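Local structure of histidine kinase (Methanosarcina mazei, 3LI9) at residues A[226-238]-A[250-264]. The protein is a putative membrane-bound histidine kinase, represented by its extracellular PDC (Cache) sensor domain, that probably phosphorylates protein histidine with ATP in signal transduction. Sequence-based numbering, arbitrary orientation.
Sequences AASDIREGIGGHV and IMFYEPVKTGDFSFV
Tyr253 reaches from its strand to helix 226-231, where its OH donates a 2.6 Å hydrogen bond to Asp229 OD2. The carboxylate takes this bond on its anti side, its plane turned 48° from the ring. Water 6 donates to the same OH and to His237 O, so two bonds grip the phenol tip of a largely buried ring. With chi1 at 46°, CG of Tyr253 stands between the backbone N and the carbonyl carbon, a turn that lays the ring across the facing strand. Gly236 suits this place because it has no side chain: its CA sits over the ring face in a CH-pi contact, 4.0 Å from the centroid. Ala226 is small enough for the helix to come close, its CB 3.6 Å from Tyr253 CE2, while Ile230 CG1 meets both Tyr253 CD1 and Ser262 OG. The backbones of Gly236 and Tyr253 form an antiparallel hydrogen-bonded pair, as do those of Val238 and Met251, a selenomethionine. Between them, on the other face of the sheet, the side chains of His237 and Phe252 run alongside each other, their rings meeting obliquely with planes at 45°. Gly233 ends the helix in a Schellman motif, its positive phi easy for glycine, and its CA lies 3.7 Å from Asp260 CG. Helix 221-231 thus covers one face of the four-stranded antiparallel sheet beside its outer strand 236-241, while on the other face Phe252 and Glu254 touch the long helix 13-48.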
loop_
_atom_site.group_PDB
_atom_site.type_symbol
_atom_site.label_atom_id
_atom_site.label_comp_id
_atom_site.label_asym_id
_atom_site.label_seq_id
_atom_site.Cartn_x
_atom_site.Cartn_y
_atom_site.Cartn_z
ATOM N N ALA A 226 -17.331 -6.800 -10.441
ATOM C CA ALA A 226 -15.845 -6.887 -10.503
ATOM C C ALA A 226 -15.320 -6.427 -9.160
ATOM O O ALA A 226 -14.414 -7.039 -8.624
ATOM C CB ALA A 226 -15.256 -6.060 -11.715
ATOM N N ALA A 227 -15.854 -5.329 -8.641
ATOM C CA ALA A 227 -15.311 -4.745 -7.453
ATOM C C ALA A 227 -15.503 -5.708 -6.276
ATOM O O ALA A 227 -14.623 -5.887 -5.429
ATOM C CB ALA A 227 -15.894 -3.350 -7.189
ATOM N N SER A 228 -16.634 -6.436 -6.286
ATOM C CA SER A 228 -16.832 -7.440 -5.206
ATOM C C SER A 228 -15.802 -8.560 -5.284
ATOM O O SER A 228 -15.296 -8.981 -4.246
ATOM C CB SER A 228 -18.220 -8.119 -5.318
ATOM O OG SER A 228 -19.202 -7.165 -5.029
ATOM N N ASP A 229 -15.529 -9.033 -6.486
ATOM C CA ASP A 229 -14.480 -10.064 -6.737
ATOM C C ASP A 229 -13.096 -9.576 -6.309
ATOM O O ASP A 229 -12.361 -10.278 -5.613
ATOM C CB ASP A 229 -14.419 -10.411 -8.188
ATOM C CG ASP A 229 -15.587 -11.385 -8.624
ATOM O OD1 ASP A 229 -16.388 -11.754 -7.740
ATOM O OD2 ASP A 229 -15.607 -11.752 -9.807
ATOM N N ILE A 230 -12.761 -8.358 -6.758
ATOM C CA ILE A 230 -11.479 -7.763 -6.288
ATOM C C ILE A 230 -11.303 -7.682 -4.770
ATOM O O ILE A 230 -10.219 -7.904 -4.220
ATOM C CB ILE A 230 -11.406 -6.348 -6.967
ATOM C CG1 ILE A 230 -11.109 -6.561 -8.438
ATOM C CG2 ILE A 230 -10.370 -5.466 -6.285
ATOM C CD1 ILE A 230 -11.326 -5.301 -9.368
ATOM N N ARG A 231 -12.374 -7.306 -4.053
ATOM C CA ARG A 231 -12.366 -7.209 -2.610
ATOM C C ARG A 231 -11.988 -8.590 -1.986
ATOM O O ARG A 231 -11.221 -8.633 -0.977
ATOM C CB ARG A 231 -13.757 -6.761 -2.149
ATOM C CG ARG A 231 -13.923 -6.667 -0.669
ATOM C CD ARG A 231 -13.121 -5.574 -0.032
ATOM N NE ARG A 231 -13.380 -5.632 1.392
ATOM C CZ ARG A 231 -12.695 -6.357 2.279
ATOM N NH1 ARG A 231 -11.608 -7.048 1.938
ATOM N NH2 ARG A 231 -13.066 -6.336 3.548
ATOM N N GLU A 232 -12.428 -9.660 -2.625
ATOM C CA GLU A 232 -12.135 -11.021 -2.145
ATOM C C GLU A 232 -10.836 -11.614 -2.719
ATOM O O GLU A 232 -10.529 -12.792 -2.489
ATOM C CB GLU A 232 -13.309 -11.969 -2.517
ATOM C CG GLU A 232 -14.619 -11.590 -1.839
ATOM C CD GLU A 232 -15.808 -12.467 -2.292
ATOM O OE1 GLU A 232 -16.188 -12.464 -3.496
ATOM O OE2 GLU A 232 -16.381 -13.173 -1.437
ATOM N N GLY A 233 -10.098 -10.839 -3.510
ATOM C CA GLY A 233 -8.897 -11.348 -4.162
ATOM C C GLY A 233 -9.058 -12.389 -5.249
ATOM O O GLY A 233 -8.183 -13.256 -5.422
ATOM N N ILE A 234 -10.162 -12.283 -5.988
ATOM C CA ILE A 234 -10.526 -13.188 -7.044
ATOM C C ILE A 234 -10.323 -12.488 -8.398
ATOM O O ILE A 234 -10.660 -11.304 -8.543
ATOM C CB ILE A 234 -11.974 -13.586 -6.872
ATOM C CG1 ILE A 234 -12.143 -14.369 -5.578
ATOM C CG2 ILE A 234 -12.458 -14.322 -8.064
ATOM C CD1 ILE A 234 -13.611 -14.616 -5.276
ATOM N N GLY A 235 -9.732 -13.223 -9.331
ATOM C CA GLY A 235 -9.461 -12.819 -10.718
ATOM C C GLY A 235 -10.687 -13.174 -11.572
ATOM O O GLY A 235 -11.429 -14.102 -11.244
ATOM N N GLY A 236 -10.849 -12.499 -12.669
ATOM C CA GLY A 236 -12.064 -12.787 -13.475
ATOM C C GLY A 236 -12.176 -11.778 -14.554
ATOM O O GLY A 236 -11.261 -11.017 -14.851
ATOM N N HIS A 237 -13.274 -11.819 -15.306
ATOM C CA HIS A 237 -13.465 -10.749 -16.276
ATOM C C HIS A 237 -14.982 -10.469 -16.383
ATOM O O HIS A 237 -15.822 -11.316 -16.042
ATOM C CB HIS A 237 -12.844 -10.978 -17.641
ATOM C CG HIS A 237 -13.241 -12.267 -18.299
ATOM N ND1 HIS A 237 -14.341 -12.388 -19.148
ATOM C CD2 HIS A 237 -12.669 -13.486 -18.234
ATOM C CE1 HIS A 237 -14.416 -13.640 -19.578
ATOM N NE2 HIS A 237 -13.412 -14.328 -19.042
ATOM N N VAL A 238 -15.318 -9.229 -16.680
ATOM C CA VAL A 238 -16.751 -8.857 -16.924
ATOM C C VAL A 238 -16.870 -8.222 -18.284
ATOM O O VAL A 238 -15.941 -7.611 -18.770
ATOM C CB VAL A 238 -17.338 -7.916 -15.857
ATOM C CG1 VAL A 238 -17.502 -8.642 -14.560
ATOM C CG2 VAL A 238 -16.482 -6.575 -15.752
ATOM N N ILE A 250 -14.300 -5.459 -22.345
ATOM C CA ILE A 250 -14.181 -6.479 -21.342
ATOM C C ILE A 250 -13.152 -5.953 -20.350
ATOM O O ILE A 250 -12.129 -5.447 -20.800
ATOM C CB ILE A 250 -13.604 -7.739 -21.971
ATOM C CG1 ILE A 250 -14.544 -8.219 -23.103
ATOM C CG2 ILE A 250 -13.584 -8.882 -20.937
ATOM C CD1 ILE A 250 -13.818 -9.049 -24.065
HETATM N N MSE A 251 -13.445 -6.079 -19.066
HETATM C CA MSE A 251 -12.466 -5.663 -18.039
HETATM C C MSE A 251 -11.959 -6.995 -17.466
HETATM O O MSE A 251 -12.751 -7.743 -16.821
HETATM C CB MSE A 251 -13.210 -4.760 -17.074
HETATM C CG MSE A 251 -12.809 -4.787 -15.672
HETATM SE SE MSE A 251 -13.798 -3.406 -14.685
HETATM C CE MSE A 251 -13.935 -2.189 -16.047
ATOM N N PHE A 252 -10.645 -7.229 -17.612
ATOM C CA PHE A 252 -9.984 -8.379 -17.038
ATOM C C PHE A 252 -9.285 -7.935 -15.750
ATOM O O PHE A 252 -8.580 -6.897 -15.771
ATOM C CB PHE A 252 -8.941 -8.926 -17.933
ATOM C CG PHE A 252 -9.458 -9.427 -19.263
ATOM C CD1 PHE A 252 -9.741 -10.782 -19.410
ATOM C CD2 PHE A 252 -9.558 -8.546 -20.332
ATOM C CE1 PHE A 252 -10.202 -11.250 -20.706
ATOM C CE2 PHE A 252 -9.970 -8.992 -21.603
ATOM C CZ PHE A 252 -10.310 -10.324 -21.759
ATOM N N TYR A 253 -9.578 -8.599 -14.647
ATOM C CA TYR A 253 -8.950 -8.135 -13.390
ATOM C C TYR A 253 -8.253 -9.339 -12.757
ATOM O O TYR A 253 -8.800 -10.465 -12.722
ATOM C CB TYR A 253 -9.923 -7.503 -12.428
ATOM C CG TYR A 253 -11.221 -8.299 -12.230
ATOM C CD1 TYR A 253 -11.342 -9.228 -11.211
ATOM C CD2 TYR A 253 -12.270 -8.158 -13.166
ATOM C CE1 TYR A 253 -12.549 -9.965 -11.059
ATOM C CE2 TYR A 253 -13.447 -8.910 -13.038
ATOM C CZ TYR A 253 -13.590 -9.772 -12.023
ATOM O OH TYR A 253 -14.795 -10.505 -11.975
ATOM N N GLU A 254 -7.042 -9.111 -12.221
ATOM C CA GLU A 254 -6.285 -10.237 -11.605
ATOM C C GLU A 254 -5.653 -9.710 -10.341
ATOM O O GLU A 254 -5.159 -8.583 -10.280
ATOM C CB GLU A 254 -5.199 -10.765 -12.550
ATOM C CG GLU A 254 -5.754 -11.576 -13.737
ATOM C CD GLU A 254 -6.358 -12.877 -13.278
ATOM O OE1 GLU A 254 -6.112 -13.359 -12.168
ATOM O OE2 GLU A 254 -7.125 -13.417 -14.088
ATOM N N PRO A 255 -5.734 -10.496 -9.243
ATOM C CA PRO A 255 -5.303 -10.011 -7.955
ATOM C C PRO A 255 -3.810 -9.858 -7.810
ATOM O O PRO A 255 -3.032 -10.664 -8.334
ATOM C CB PRO A 255 -5.816 -11.078 -6.977
ATOM C CG PRO A 255 -5.951 -12.304 -7.801
ATOM C CD PRO A 255 -6.385 -11.832 -9.175
ATOM N N VAL A 256 -3.483 -8.834 -7.035
ATOM C CA VAL A 256 -2.090 -8.585 -6.597
ATOM C C VAL A 256 -1.991 -9.174 -5.238
ATOM O O VAL A 256 -2.614 -8.678 -4.349
ATOM C CB VAL A 256 -1.886 -7.046 -6.584
ATOM C CG1 VAL A 256 -0.527 -6.681 -5.948
ATOM C CG2 VAL A 256 -1.894 -6.558 -8.051
ATOM N N LYS A 257 -1.197 -10.250 -5.080
ATOM C CA LYS A 257 -1.199 -11.104 -3.876
ATOM C C LYS A 257 -1.013 -10.282 -2.604
ATOM O O LYS A 257 -1.652 -10.535 -1.604
ATOM C CB LYS A 257 -0.008 -12.092 -4.057
ATOM C CG LYS A 257 0.076 -13.213 -3.118
ATOM C CD LYS A 257 1.160 -14.207 -3.653
ATOM C CE LYS A 257 1.465 -15.246 -2.610
ATOM N NZ LYS A 257 2.099 -14.537 -1.459
ATOM N N THR A 258 -0.117 -9.295 -2.621
ATOM C CA THR A 258 0.161 -8.498 -1.435
ATOM C C THR A 258 -0.987 -7.480 -1.284
ATOM O O THR A 258 -1.151 -6.573 -2.080
ATOM C CB THR A 258 1.518 -7.790 -1.582
ATOM O OG1 THR A 258 2.487 -8.798 -1.773
ATOM C CG2 THR A 258 1.856 -7.022 -0.255
ATOM N N GLY A 259 -1.843 -7.688 -0.289
ATOM C CA GLY A 259 -2.961 -6.787 -0.086
ATOM C C GLY A 259 -4.240 -7.087 -0.876
ATOM O O GLY A 259 -5.252 -6.411 -0.657
ATOM N N ASP A 260 -4.203 -8.045 -1.784
ATOM C CA ASP A 260 -5.333 -8.255 -2.742
ATOM C C ASP A 260 -5.763 -6.973 -3.417
ATOM O O ASP A 260 -6.948 -6.632 -3.473
ATOM C CB ASP A 260 -6.500 -8.881 -1.974
ATOM C CG ASP A 260 -6.277 -10.422 -1.786
ATOM O OD1 ASP A 260 -5.457 -11.046 -2.527
ATOM O OD2 ASP A 260 -6.958 -10.977 -0.909
ATOM N N PHE A 261 -4.776 -6.217 -3.930
ATOM C CA PHE A 261 -5.068 -5.161 -4.872
ATOM C C PHE A 261 -5.409 -5.848 -6.198
ATOM O O PHE A 261 -5.464 -7.081 -6.251
ATOM C CB PHE A 261 -3.815 -4.271 -5.049
ATOM C CG PHE A 261 -3.615 -3.289 -3.878
ATOM C CD1 PHE A 261 -4.187 -3.560 -2.629
ATOM C CD2 PHE A 261 -2.760 -2.220 -3.995
ATOM C CE1 PHE A 261 -4.015 -2.682 -1.479
ATOM C CE2 PHE A 261 -2.523 -1.325 -2.862
ATOM C CZ PHE A 261 -3.168 -1.558 -1.631
ATOM N N SER A 262 -5.686 -5.106 -7.285
ATOM C CA SER A 262 -6.001 -5.779 -8.508
ATOM C C SER A 262 -5.426 -5.033 -9.700
ATOM O O SER A 262 -5.527 -3.780 -9.683
ATOM C CB SER A 262 -7.564 -5.949 -8.677
ATOM O OG SER A 262 -7.848 -6.802 -9.806
ATOM N N PHE A 263 -4.939 -5.759 -10.716
ATOM C CA PHE A 263 -4.526 -5.123 -11.941
ATOM C C PHE A 263 -5.653 -5.368 -12.967
ATOM O O PHE A 263 -6.114 -6.505 -13.108
ATOM C CB PHE A 263 -3.178 -5.758 -12.462
ATOM C CG PHE A 263 -2.748 -5.156 -13.788
ATOM C CD1 PHE A 263 -1.961 -4.016 -13.817
ATOM C CD2 PHE A 263 -3.183 -5.734 -14.984
ATOM C CE1 PHE A 263 -1.575 -3.461 -15.068
ATOM C CE2 PHE A 263 -2.781 -5.173 -16.244
ATOM C CZ PHE A 263 -1.976 -4.057 -16.245
ATOM N N VAL A 264 -6.082 -4.295 -13.642
ATOM C CA VAL A 264 -7.241 -4.381 -14.548
ATOM C C VAL A 264 -6.827 -3.995 -15.958
ATOM O O VAL A 264 -6.188 -2.946 -16.204
ATOM C CB VAL A 264 -8.391 -3.458 -14.059
ATOM C CG1 VAL A 264 -9.641 -3.663 -14.942
ATOM C CG2 VAL A 264 -8.726 -3.731 -12.631
HETATM O O HOH W 1 -7.989 -8.569 -5.735
HETATM O O HOH W 2 -9.239 -10.316 0.368
HETATM O O HOH W 3 -5.738 -13.357 -4.154
HETATM O O HOH W 4 -8.588 -9.283 -8.516
HETATM O O HOH W 5 -8.763 -12.019 -15.829
HETATM O O HOH W 6 -16.696 -11.814 -13.427
#